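Local coordinates for Pts system, fructose-specific iiabc component (Borrelia burgdorferi, PDB 5DLE), which probably passes phosphate to fructose during its uptake as part of a sugar phosphotransferase system, the chain here being its cytoplasmic IIB domain, at residues E80-V91 with I103-F113; T27-E35 with V47-E56. One frame throughout, in Å; residues are numbered along the deposited sequence. Where two conformers were deposited one is given.

Both contacts are built on the same mixed sheet, on opposite sides of the chain's centre, with their own centres about 17 Å apart. Contact 2 seats helix 25-40 on strand 44-50 and reaches strand 55-56 through Tyr28; contact 1 ties the C-terminal tail to strand 88-91, outermost at the other border. They touch directly where Arg82 NH1 of contact 1 forms a salt bridge of 2.8 Å with Glu48 OE1 of contact 2, and where Ile104 CD1 packs on Ile34 CG2 at 4.1 Å. Cys20, which probably carries the phosphate as in related IIB domains, lies beside contact 2, where its backbone N bonds to Thr27 OG1.

Contact 1: residues E80-V91 with I103-F113; sequences EKRFEGKRVYKV and IIKESFNAPVF
Glu80 opens the contact by lying across the end of the Phe113 ring: its backbone O comes within 3.2 Å of Phe113 CE2, and OE1 of its extended side chain lies near CZ, with carboxylate and ring planes 60° apart. The other carboxylate oxygen, OE2, uses its syn lone pair for a salt bridge with Lys90 NZ. Phe83 and Glu84 border the same ring at its edge, where the backbone C of one and N of the other lie near its plane. Gly85, in the type II turn Phe83-Lys86, has positive phi (88°) and gives its N-H to the C-terminal carboxylate, a nearly straight bond of 2.8 Å to Phe113 OXT. Lys86 O then receives Phe113 N, also at 2.8 Å. Arg87 runs out extended to the carbonyls of the type I turn Ser107-Ala110: NH1 reaches Ala110 O at 2.8 Å, near the guanidinium plane but above the carbonyl plane, while Phe108 O sits over one guanidinium face. Val88 N bonds to Pro111 O, and a water bridges that oxygen to Val88 O; on the side chain, Val88 CG2 rests 3.6 Å from Phe113 CB. Tyr89, with CG anti to the backbone N (chi1 -164°), turns its side chain across Ile103 at about a right angle. Its CB packs on Ala110 CB, CE2 touches Ile103 CG1, and Tyr89 OH donates a 2.6 Å bond to Glu106 OE1, met nearly along the C-O axis. Val91 meets Ile103 tip to tip through CG2 and CD1. A single beta bridge, Arg87 with Val112, thus joins the tail to the chain leading into strand 88-91, which pairs with strand 69-74 on its other border and is the outermost strand on this side of the open alpha/beta IIB fold.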
loop_
_atom_site.group_PDB
_atom_site.type_symbol
_atom_site.label_atom_id
_atom_site.label_comp_id
_atom_site.label_asym_id
_atom_site.label_seq_id
_atom_site.Cartn_x
_atom_site.Cartn_y
_atom_site.Cartn_z
ATOM N N GLU A 80 5.832 -20.265 -14.471
ATOM C CA GLU A 80 7.285 -20.242 -14.559
ATOM C C GLU A 80 7.843 -21.060 -15.721
ATOM O O GLU A 80 9.042 -20.947 -16.002
ATOM C CB GLU A 80 7.903 -20.734 -13.235
ATOM C CG GLU A 80 7.678 -19.756 -12.082
ATOM C CD GLU A 80 8.221 -20.203 -10.719
ATOM O OE1 GLU A 80 9.165 -21.010 -10.659
ATOM O OE2 GLU A 80 7.674 -19.728 -9.694
ATOM N N LYS A 81 7.031 -21.872 -16.425
ATOM C CA LYS A 81 7.585 -22.674 -17.524
ATOM C C LYS A 81 8.253 -21.798 -18.577
ATOM O O LYS A 81 9.282 -22.183 -19.159
ATOM C CB LYS A 81 6.487 -23.542 -18.152
ATOM C CG LYS A 81 7.049 -24.577 -19.127
ATOM C CD LYS A 81 6.011 -25.630 -19.528
ATOM C CE LYS A 81 6.645 -26.756 -20.357
ATOM N NZ LYS A 81 7.697 -27.512 -19.604
ATOM N N ARG A 82 7.707 -20.598 -18.801
ATOM C CA ARG A 82 8.280 -19.643 -19.743
ATOM C C ARG A 82 9.708 -19.232 -19.419
ATOM O O ARG A 82 10.364 -18.650 -20.284
ATOM C CB ARG A 82 7.404 -18.393 -19.794
ATOM C CG ARG A 82 7.145 -17.747 -18.424
ATOM C CD ARG A 82 6.273 -16.524 -18.625
ATOM N NE ARG A 82 5.759 -16.072 -17.352
ATOM C CZ ARG A 82 5.415 -14.814 -17.072
ATOM N NH1 ARG A 82 5.549 -13.875 -17.996
ATOM N NH2 ARG A 82 4.917 -14.517 -15.861
ATOM N N PHE A 83 10.203 -19.486 -18.212
ATOM C CA PHE A 83 11.561 -19.104 -17.848
ATOM C C PHE A 83 12.547 -20.274 -17.874
ATOM O O PHE A 83 13.698 -20.114 -17.444
ATOM C CB PHE A 83 11.562 -18.456 -16.460
ATOM C CG PHE A 83 10.586 -17.318 -16.327
ATOM C CD1 PHE A 83 10.669 -16.206 -17.167
ATOM C CD2 PHE A 83 9.602 -17.373 -15.372
ATOM C CE1 PHE A 83 9.790 -15.138 -17.033
ATOM C CE2 PHE A 83 8.678 -16.326 -15.252
ATOM C CZ PHE A 83 8.788 -15.199 -16.089
ATOM N N GLU A 84 12.130 -21.439 -18.353
ATOM C CA GLU A 84 13.066 -22.557 -18.475
ATOM C C GLU A 84 14.317 -22.154 -19.253
ATOM O O GLU A 84 14.242 -21.455 -20.273
ATOM C CB GLU A 84 12.400 -23.734 -19.184
ATOM C CG GLU A 84 11.462 -24.476 -18.263
ATOM C CD GLU A 84 10.875 -25.706 -18.932
ATOM O OE1 GLU A 84 11.230 -25.982 -20.106
ATOM O OE2 GLU A 84 10.067 -26.390 -18.267
ATOM N N GLY A 85 15.478 -22.576 -18.745
ATOM C CA GLY A 85 16.736 -22.300 -19.430
ATOM C C GLY A 85 17.349 -20.971 -19.045
ATOM O O GLY A 85 18.447 -20.679 -19.481
ATOM N N LYS A 86 16.650 -20.156 -18.248
ATOM C CA LYS A 86 17.147 -18.871 -17.763
ATOM C C LYS A 86 17.574 -18.988 -16.310
ATOM O O LYS A 86 17.027 -19.793 -15.556
ATOM C CB LYS A 86 16.072 -17.775 -17.845
ATOM C CG LYS A 86 15.237 -17.740 -19.140
ATOM C CD LYS A 86 16.091 -17.365 -20.386
ATOM C CE LYS A 86 16.849 -16.041 -20.168
ATOM N NZ LYS A 86 17.377 -15.505 -21.521
ATOM N N ARG A 87 18.531 -18.166 -15.915
ATOM C CA ARG A 87 18.786 -18.003 -14.491
ATOM C C ARG A 87 17.591 -17.286 -13.894
ATOM O O ARG A 87 17.197 -16.227 -14.380
ATOM C CB ARG A 87 20.044 -17.182 -14.235
ATOM C CG ARG A 87 21.321 -17.854 -14.735
ATOM C CD ARG A 87 22.491 -17.061 -14.167
ATOM N NE ARG A 87 23.802 -17.557 -14.602
ATOM C CZ ARG A 87 24.561 -18.338 -13.860
ATOM N NH1 ARG A 87 24.146 -18.732 -12.657
ATOM N NH2 ARG A 87 25.756 -18.707 -14.315
ATOM N N VAL A 88 17.021 -17.860 -12.828
ATOM C CA VAL A 88 15.826 -17.296 -12.197
ATOM C C VAL A 88 16.111 -17.135 -10.715
ATOM O O VAL A 88 16.484 -18.099 -10.039
ATOM C CB VAL A 88 14.587 -18.178 -12.427
ATOM C CG1 VAL A 88 13.385 -17.587 -11.667
ATOM C CG2 VAL A 88 14.247 -18.319 -13.916
ATOM N N TYR A 89 15.924 -15.908 -10.209
ATOM C CA TYR A 89 16.093 -15.601 -8.799
ATOM C C TYR A 89 14.719 -15.255 -8.265
ATOM O O TYR A 89 14.157 -14.208 -8.624
ATOM C CB TYR A 89 17.048 -14.440 -8.607
ATOM C CG TYR A 89 17.547 -14.317 -7.207
ATOM C CD1 TYR A 89 17.835 -15.436 -6.444
ATOM C CD2 TYR A 89 17.721 -13.086 -6.650
ATOM C CE1 TYR A 89 18.294 -15.303 -5.136
ATOM C CE2 TYR A 89 18.187 -12.944 -5.350
ATOM C CZ TYR A 89 18.468 -14.038 -4.610
ATOM O OH TYR A 89 18.917 -13.853 -3.323
ATOM N N LYS A 90 14.173 -16.145 -7.438
ATOM C CA LYS A 90 12.823 -15.964 -6.902
ATOM C C LYS A 90 12.880 -15.601 -5.423
ATOM O O LYS A 90 13.493 -16.320 -4.619
ATOM C CB LYS A 90 12.006 -17.242 -7.089
ATOM C CG LYS A 90 10.607 -17.136 -6.549
ATOM C CD LYS A 90 9.700 -18.092 -7.304
ATOM C CE LYS A 90 9.678 -19.451 -6.650
ATOM N NZ LYS A 90 8.557 -20.284 -7.185
ATOM N N VAL A 91 12.202 -14.496 -5.075
ATOM C CA VAL A 91 12.151 -13.943 -3.726
ATOM C C VAL A 91 10.742 -13.441 -3.473
ATOM O O VAL A 91 9.902 -13.355 -4.373
ATOM C CB VAL A 91 13.168 -12.793 -3.527
ATOM C CG1 VAL A 91 14.615 -13.321 -3.751
ATOM C CG2 VAL A 91 12.884 -11.656 -4.494
ATOM N N ILE A 103 19.697 -8.160 -4.083
ATOM C CA ILE A 103 18.981 -9.108 -4.928
ATOM C C ILE A 103 19.377 -8.952 -6.390
ATOM O O ILE A 103 19.542 -9.949 -7.105
ATOM C CB ILE A 103 17.474 -8.956 -4.715
ATOM C CG1 ILE A 103 17.084 -9.758 -3.486
ATOM C CG2 ILE A 103 16.677 -9.388 -5.955
ATOM C CD1 ILE A 103 15.736 -9.396 -2.990
ATOM N N ILE A 104 19.524 -7.718 -6.872
ATOM C CA ILE A 104 19.952 -7.496 -8.259
ATOM C C ILE A 104 21.301 -8.156 -8.480
ATOM O O ILE A 104 21.531 -8.860 -9.469
ATOM C CB ILE A 104 20.038 -5.986 -8.575
ATOM C CG1 ILE A 104 18.660 -5.297 -8.527
ATOM C CG2 ILE A 104 20.737 -5.749 -9.936
ATOM C CD1 ILE A 104 17.643 -5.912 -9.432
ATOM N N LYS A 105 22.220 -7.921 -7.538
ATOM C CA LYS A 105 23.584 -8.446 -7.714
ATOM C C LYS A 105 23.588 -9.969 -7.667
ATOM O O LYS A 105 24.231 -10.630 -8.504
ATOM C CB LYS A 105 24.502 -7.870 -6.635
ATOM C CG LYS A 105 24.889 -6.430 -6.884
ATOM C CD LYS A 105 25.793 -5.903 -5.763
ATOM C CE LYS A 105 26.094 -4.404 -5.913
ATOM N NZ LYS A 105 26.950 -4.092 -7.102
ATOM N N GLU A 106 22.866 -10.536 -6.696
ATOM C CA GLU A 106 22.812 -11.983 -6.498
ATOM C C GLU A 106 22.125 -12.690 -7.664
ATOM O O GLU A 106 22.388 -13.879 -7.885
ATOM C CB GLU A 106 22.083 -12.329 -5.189
ATOM C CG GLU A 106 22.872 -11.995 -3.908
ATOM C CD GLU A 106 21.996 -11.830 -2.640
ATOM O OE1 GLU A 106 20.783 -12.165 -2.662
ATOM O OE2 GLU A 106 22.532 -11.342 -1.612
ATOM N N SER A 107 21.253 -11.996 -8.408
ATOM C CA SER A 107 20.489 -12.693 -9.436
ATOM C C SER A 107 21.387 -13.250 -10.529
ATOM O O SER A 107 21.050 -14.262 -11.134
ATOM C CB SER A 107 19.425 -11.775 -10.052
ATOM O OG SER A 107 20.045 -10.746 -10.820
ATOM N N PHE A 108 22.535 -12.627 -10.765
ATOM C CA PHE A 108 23.402 -13.104 -11.833
ATOM C C PHE A 108 24.098 -14.409 -11.483
ATOM O O PHE A 108 24.706 -15.027 -12.372
ATOM C CB PHE A 108 24.413 -12.010 -12.151
ATOM C CG PHE A 108 23.799 -10.863 -12.844
ATOM C CD1 PHE A 108 23.245 -9.801 -12.113
ATOM C CD2 PHE A 108 23.674 -10.876 -14.229
ATOM C CE1 PHE A 108 22.637 -8.754 -12.762
ATOM C CE2 PHE A 108 23.054 -9.830 -14.906
ATOM C CZ PHE A 108 22.511 -8.762 -14.168
ATOM N N ASN A 109 24.039 -14.831 -10.221
ATOM C CA ASN A 109 24.549 -16.130 -9.809
ATOM C C ASN A 109 23.439 -17.126 -9.540
ATOM O O ASN A 109 23.713 -18.199 -9.015
ATOM C CB ASN A 109 25.424 -15.988 -8.562
ATOM C CG ASN A 109 26.601 -15.081 -8.788
ATOM O OD1 ASN A 109 26.824 -14.142 -8.028
ATOM N ND2 ASN A 109 27.347 -15.336 -9.846
ATOM N N ALA A 110 22.183 -16.761 -9.835
ATOM C CA ALA A 110 21.044 -17.609 -9.535
ATOM C C ALA A 110 21.073 -18.876 -10.392
ATOM O O ALA A 110 21.623 -18.880 -11.500
ATOM C CB ALA A 110 19.751 -16.829 -9.773
ATOM N N PRO A 111 20.489 -19.968 -9.907
ATOM C CA PRO A 111 20.532 -21.212 -10.684
ATOM C C PRO A 111 19.689 -21.136 -11.945
ATOM O O PRO A 111 18.675 -20.434 -12.016
ATOM C CB PRO A 111 19.973 -22.257 -9.709
ATOM C CG PRO A 111 20.303 -21.704 -8.365
ATOM C CD PRO A 111 20.074 -20.216 -8.512
ATOM N N VAL A 112 20.142 -21.880 -12.966
ATOM C CA VAL A 112 19.355 -21.993 -14.187
ATOM C C VAL A 112 18.121 -22.841 -13.920
ATOM O O VAL A 112 18.212 -23.951 -13.367
ATOM C CB VAL A 112 20.229 -22.565 -15.321
ATOM C CG1 VAL A 112 19.408 -22.780 -16.585
ATOM C CG2 VAL A 112 21.348 -21.595 -15.569
ATOM N N PHE A 113 16.961 -22.310 -14.286
ATOM C CA PHE A 113 15.676 -22.961 -14.029
ATOM C C PHE A 113 15.374 -24.037 -15.078
ATOM O O PHE A 113 14.912 -25.113 -14.684
ATOM C CB PHE A 113 14.559 -21.909 -13.993
ATOM C CG PHE A 113 13.219 -22.457 -13.627
ATOM C CD1 PHE A 113 13.015 -23.038 -12.382
ATOM C CD2 PHE A 113 12.158 -22.392 -14.529
ATOM C CE1 PHE A 113 11.740 -23.548 -12.036
ATOM C CE2 PHE A 113 10.900 -22.904 -14.200
ATOM C CZ PHE A 113 10.698 -23.488 -12.947
ATOM O OXT PHE A 113 15.572 -23.926 -16.314
HETATM O O HOH W 1 16.436 -21.132 -10.737
#

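Contact 2: residues T27-E35 with V47-E56; sequences TYIAAKKIE and VETQGSIGIE
Helix 27-35 runs nearly antiparallel to strand 47-50, their axes 170° apart and 8.6 Å at closest approach. Thr27 sits over the strand end with its branches divided: chi1 of -65° sets OG1 beside the backbone N and swings CG2 anti to it. Thr27 OG1 donates to Gln50 O at 3.0 Å from above the carbonyl plane, while Thr27 CG2 presses tightly on Thr49 CB at 3.5 Å. One turn on, Ala31 CB faces both Val47 CG1, 3.7 Å away, and Thr49 CG2. Glu35 crosses Val47, and Glu35 CG lies 3.7 Å from Val47 CG2. A water donates to Glu35 OE2 and accepts from Val47 N; the same OE2 pairs with the charged Lys32 of the second subunit. Tyr28 reaches beyond the strand to Glu56 of strand 55-56, whose OE1 lies at the edge of the phenol ring, in its plane. Tyr28 OH points at Glu56 OE1 as a hydrogen bond, but the modelled separation is too short to be taken literally. Lys33 of the second subunit bonds to Tyr28 OH and pairs with Glu56 OE2, so a positive charge probably steadies this group at the subunit interface. Threonine, alanine and valine side chains thus seal the helix of the beta-alpha-beta unit 13-19, 25-40, 44-50 onto its second strand, with Thr27 next to the loop of Cys20, the probable phosphate carrier of this IIB domain.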
loop_
_atom_site.group_PDB
_atom_site.type_symbol
_atom_site.label_atom_id
_atom_site.label_comp_id
_atom_site.label_asym_id
_atom_site.label_seq_id
_atom_site.Cartn_x
_atom_site.Cartn_y
_atom_site.Cartn_z
ATOM N N THR A 27 3.164 -4.943 -5.186
ATOM C CA THR A 27 3.474 -5.201 -6.606
ATOM C C THR A 27 4.227 -4.028 -7.206
ATOM O O THR A 27 5.273 -4.221 -7.878
ATOM C CB THR A 27 2.171 -5.420 -7.359
ATOM O OG1 THR A 27 1.574 -6.613 -6.864
ATOM C CG2 THR A 27 2.383 -5.551 -8.849
ATOM N N TYR A 28 3.718 -2.813 -6.982
ATOM C CA TYR A 28 4.313 -1.644 -7.634
ATOM C C TYR A 28 5.548 -1.165 -6.900
ATOM O O TYR A 28 6.483 -0.644 -7.536
ATOM C CB TYR A 28 3.272 -0.490 -7.736
ATOM C CG TYR A 28 2.424 -0.635 -8.987
ATOM C CD1 TYR A 28 1.372 -1.505 -9.038
ATOM C CD2 TYR A 28 2.753 0.058 -10.142
ATOM C CE1 TYR A 28 0.623 -1.691 -10.180
ATOM C CE2 TYR A 28 2.037 -0.126 -11.289
ATOM C CZ TYR A 28 0.980 -0.993 -11.305
ATOM O OH TYR A 28 0.246 -1.171 -12.462
ATOM N N ILE A 29 5.584 -1.271 -5.557
ATOM C CA ILE A 29 6.808 -0.855 -4.879
ATOM C C ILE A 29 7.964 -1.764 -5.311
ATOM O O ILE A 29 9.073 -1.291 -5.590
ATOM C CB ILE A 29 6.624 -0.882 -3.348
ATOM C CG1 ILE A 29 5.603 0.189 -2.933
ATOM C CG2 ILE A 29 7.963 -0.537 -2.660
ATOM C CD1 ILE A 29 5.115 -0.014 -1.476
ATOM N N ALA A 30 7.737 -3.096 -5.297
ATOM C CA ALA A 30 8.793 -4.005 -5.722
ATOM C C ALA A 30 9.230 -3.687 -7.145
ATOM O O ALA A 30 10.443 -3.650 -7.439
ATOM C CB ALA A 30 8.333 -5.460 -5.610
ATOM N N ALA A 31 8.266 -3.393 -8.020
ATOM C CA ALA A 31 8.638 -3.141 -9.423
ATOM C C ALA A 31 9.479 -1.900 -9.553
ATOM O O ALA A 31 10.518 -1.912 -10.243
ATOM C CB ALA A 31 7.388 -3.020 -10.291
ATOM N N LYS A 32 9.056 -0.822 -8.882
ATOM C CA LYS A 32 9.747 0.443 -9.045
ATOM C C LYS A 32 11.103 0.393 -8.366
ATOM O O LYS A 32 12.083 0.942 -8.891
ATOM C CB LYS A 32 8.880 1.581 -8.530
ATOM C CG LYS A 32 9.397 2.956 -8.810
ATOM C CD LYS A 32 9.612 3.252 -10.329
ATOM C CE LYS A 32 10.175 4.632 -10.405
ATOM N NZ LYS A 32 10.691 4.949 -11.762
ATOM N N LYS A 33 11.224 -0.283 -7.224
ATOM C CA LYS A 33 12.547 -0.380 -6.609
ATOM C C LYS A 33 13.476 -1.228 -7.458
ATOM O O LYS A 33 14.669 -0.903 -7.584
ATOM C CB LYS A 33 12.466 -0.929 -5.192
ATOM C CG LYS A 33 11.755 0.048 -4.294
ATOM C CD LYS A 33 11.912 -0.298 -2.858
ATOM C CE LYS A 33 13.216 0.260 -2.280
ATOM N NZ LYS A 33 13.085 0.131 -0.780
ATOM N N ILE A 34 12.959 -2.312 -8.051
ATOM C CA ILE A 34 13.814 -3.127 -8.935
ATOM C C ILE A 34 14.241 -2.305 -10.148
ATOM O O ILE A 34 15.412 -2.355 -10.553
ATOM C CB ILE A 34 13.067 -4.408 -9.347
ATOM C CG1 ILE A 34 13.008 -5.365 -8.151
ATOM C CG2 ILE A 34 13.777 -5.095 -10.552
ATOM C CD1 ILE A 34 12.071 -6.530 -8.390
ATOM N N GLU A 35 13.304 -1.565 -10.752
ATOM C CA GLU A 35 13.651 -0.703 -11.902
ATOM C C GLU A 35 14.713 0.321 -11.523
ATOM O O GLU A 35 15.681 0.500 -12.262
ATOM C CB GLU A 35 12.396 -0.006 -12.428
ATOM C CG GLU A 35 11.436 -0.957 -13.128
ATOM C CD GLU A 35 10.030 -0.393 -13.341
ATOM O OE1 GLU A 35 9.756 0.781 -12.955
ATOM O OE2 GLU A 35 9.191 -1.154 -13.873
ATOM N N VAL A 47 9.640 -4.963 -16.404
ATOM C CA VAL A 47 8.908 -5.594 -15.307
ATOM C C VAL A 47 7.446 -5.812 -15.691
ATOM O O VAL A 47 6.747 -4.865 -16.096
ATOM C CB VAL A 47 8.989 -4.764 -14.006
ATOM C CG1 VAL A 47 8.336 -5.539 -12.840
ATOM C CG2 VAL A 47 10.402 -4.497 -13.649
ATOM N N GLU A 48 6.985 -7.049 -15.539
ATOM C CA GLU A 48 5.581 -7.421 -15.575
ATOM C C GLU A 48 5.021 -7.349 -14.161
ATOM O O GLU A 48 5.659 -7.811 -13.215
ATOM C CB GLU A 48 5.459 -8.853 -16.114
ATOM C CG GLU A 48 4.145 -9.563 -15.833
ATOM C CD GLU A 48 4.155 -10.991 -16.401
ATOM O OE1 GLU A 48 4.797 -11.199 -17.444
ATOM O OE2 GLU A 48 3.563 -11.907 -15.794
ATOM N N THR A 49 3.821 -6.801 -14.017
ATOM C CA THR A 49 3.217 -6.714 -12.699
ATOM C C THR A 49 1.923 -7.515 -12.635
ATOM O O THR A 49 1.181 -7.597 -13.609
ATOM C CB THR A 49 2.910 -5.248 -12.295
ATOM O OG1 THR A 49 2.103 -4.598 -13.290
ATOM C CG2 THR A 49 4.195 -4.437 -12.084
ATOM N N GLN A 50 1.670 -8.107 -11.468
ATOM C CA GLN A 50 0.416 -8.830 -11.201
ATOM C C GLN A 50 -0.113 -8.485 -9.817
ATOM O O GLN A 50 0.612 -8.596 -8.827
ATOM C CB GLN A 50 0.635 -10.349 -11.270
ATOM C CG GLN A 50 1.487 -10.830 -12.457
ATOM C CD GLN A 50 1.378 -12.334 -12.640
ATOM O OE1 GLN A 50 0.611 -13.012 -11.912
ATOM N NE2 GLN A 50 2.107 -12.869 -13.605
ATOM N N GLY A 51 -1.434 -8.291 -9.754
ATOM C CA GLY A 51 -2.171 -8.259 -8.498
ATOM C C GLY A 51 -3.264 -9.310 -8.390
ATOM O O GLY A 51 -3.189 -10.378 -9.009
ATOM N N SER A 52 -4.296 -9.026 -7.585
ATOM C CA SER A 52 -5.461 -9.897 -7.537
ATOM C C SER A 52 -6.361 -9.729 -8.752
ATOM O O SER A 52 -7.099 -10.657 -9.099
ATOM C CB SER A 52 -6.266 -9.629 -6.267
ATOM O OG SER A 52 -5.555 -10.050 -5.126
ATOM N N ILE A 53 -6.327 -8.567 -9.403
ATOM C CA ILE A 53 -7.238 -8.324 -10.517
ATOM C C ILE A 53 -6.673 -8.898 -11.807
ATOM O O ILE A 53 -7.378 -9.573 -12.567
ATOM C CB ILE A 53 -7.536 -6.819 -10.642
ATOM C CG1 ILE A 53 -8.230 -6.321 -9.375
ATOM C CG2 ILE A 53 -8.405 -6.548 -11.857
ATOM C CD1 ILE A 53 -8.429 -4.843 -9.326
ATOM N N GLY A 54 -5.395 -8.657 -12.071
ATOM C CA GLY A 54 -4.820 -9.111 -13.316
ATOM C C GLY A 54 -3.354 -8.761 -13.456
ATOM O O GLY A 54 -2.644 -8.519 -12.481
ATOM N N ILE A 55 -2.938 -8.704 -14.712
ATOM C CA ILE A 55 -1.541 -8.707 -15.138
ATOM C C ILE A 55 -1.345 -7.547 -16.101
ATOM O O ILE A 55 -2.132 -7.387 -17.036
ATOM C CB ILE A 55 -1.160 -10.028 -15.824
ATOM C CG1 ILE A 55 -1.324 -11.198 -14.850
ATOM C CG2 ILE A 55 0.256 -9.940 -16.417
ATOM C CD1 ILE A 55 -1.149 -12.545 -15.526
ATOM N N GLU A 56 -0.304 -6.742 -15.876
ATOM C CA GLU A 56 -0.011 -5.585 -16.718
ATOM C C GLU A 56 1.402 -5.720 -17.273
ATOM O O GLU A 56 2.297 -6.218 -16.592
ATOM C CB GLU A 56 -0.132 -4.260 -15.940
ATOM C CG GLU A 56 -1.550 -3.912 -15.506
ATOM C CD GLU A 56 -1.556 -2.717 -14.552
ATOM O OE1 GLU A 56 -1.070 -2.862 -13.398
ATOM O OE2 GLU A 56 -2.009 -1.628 -14.972
HETATM O O HOH W 2 9.383 -2.144 -16.616
#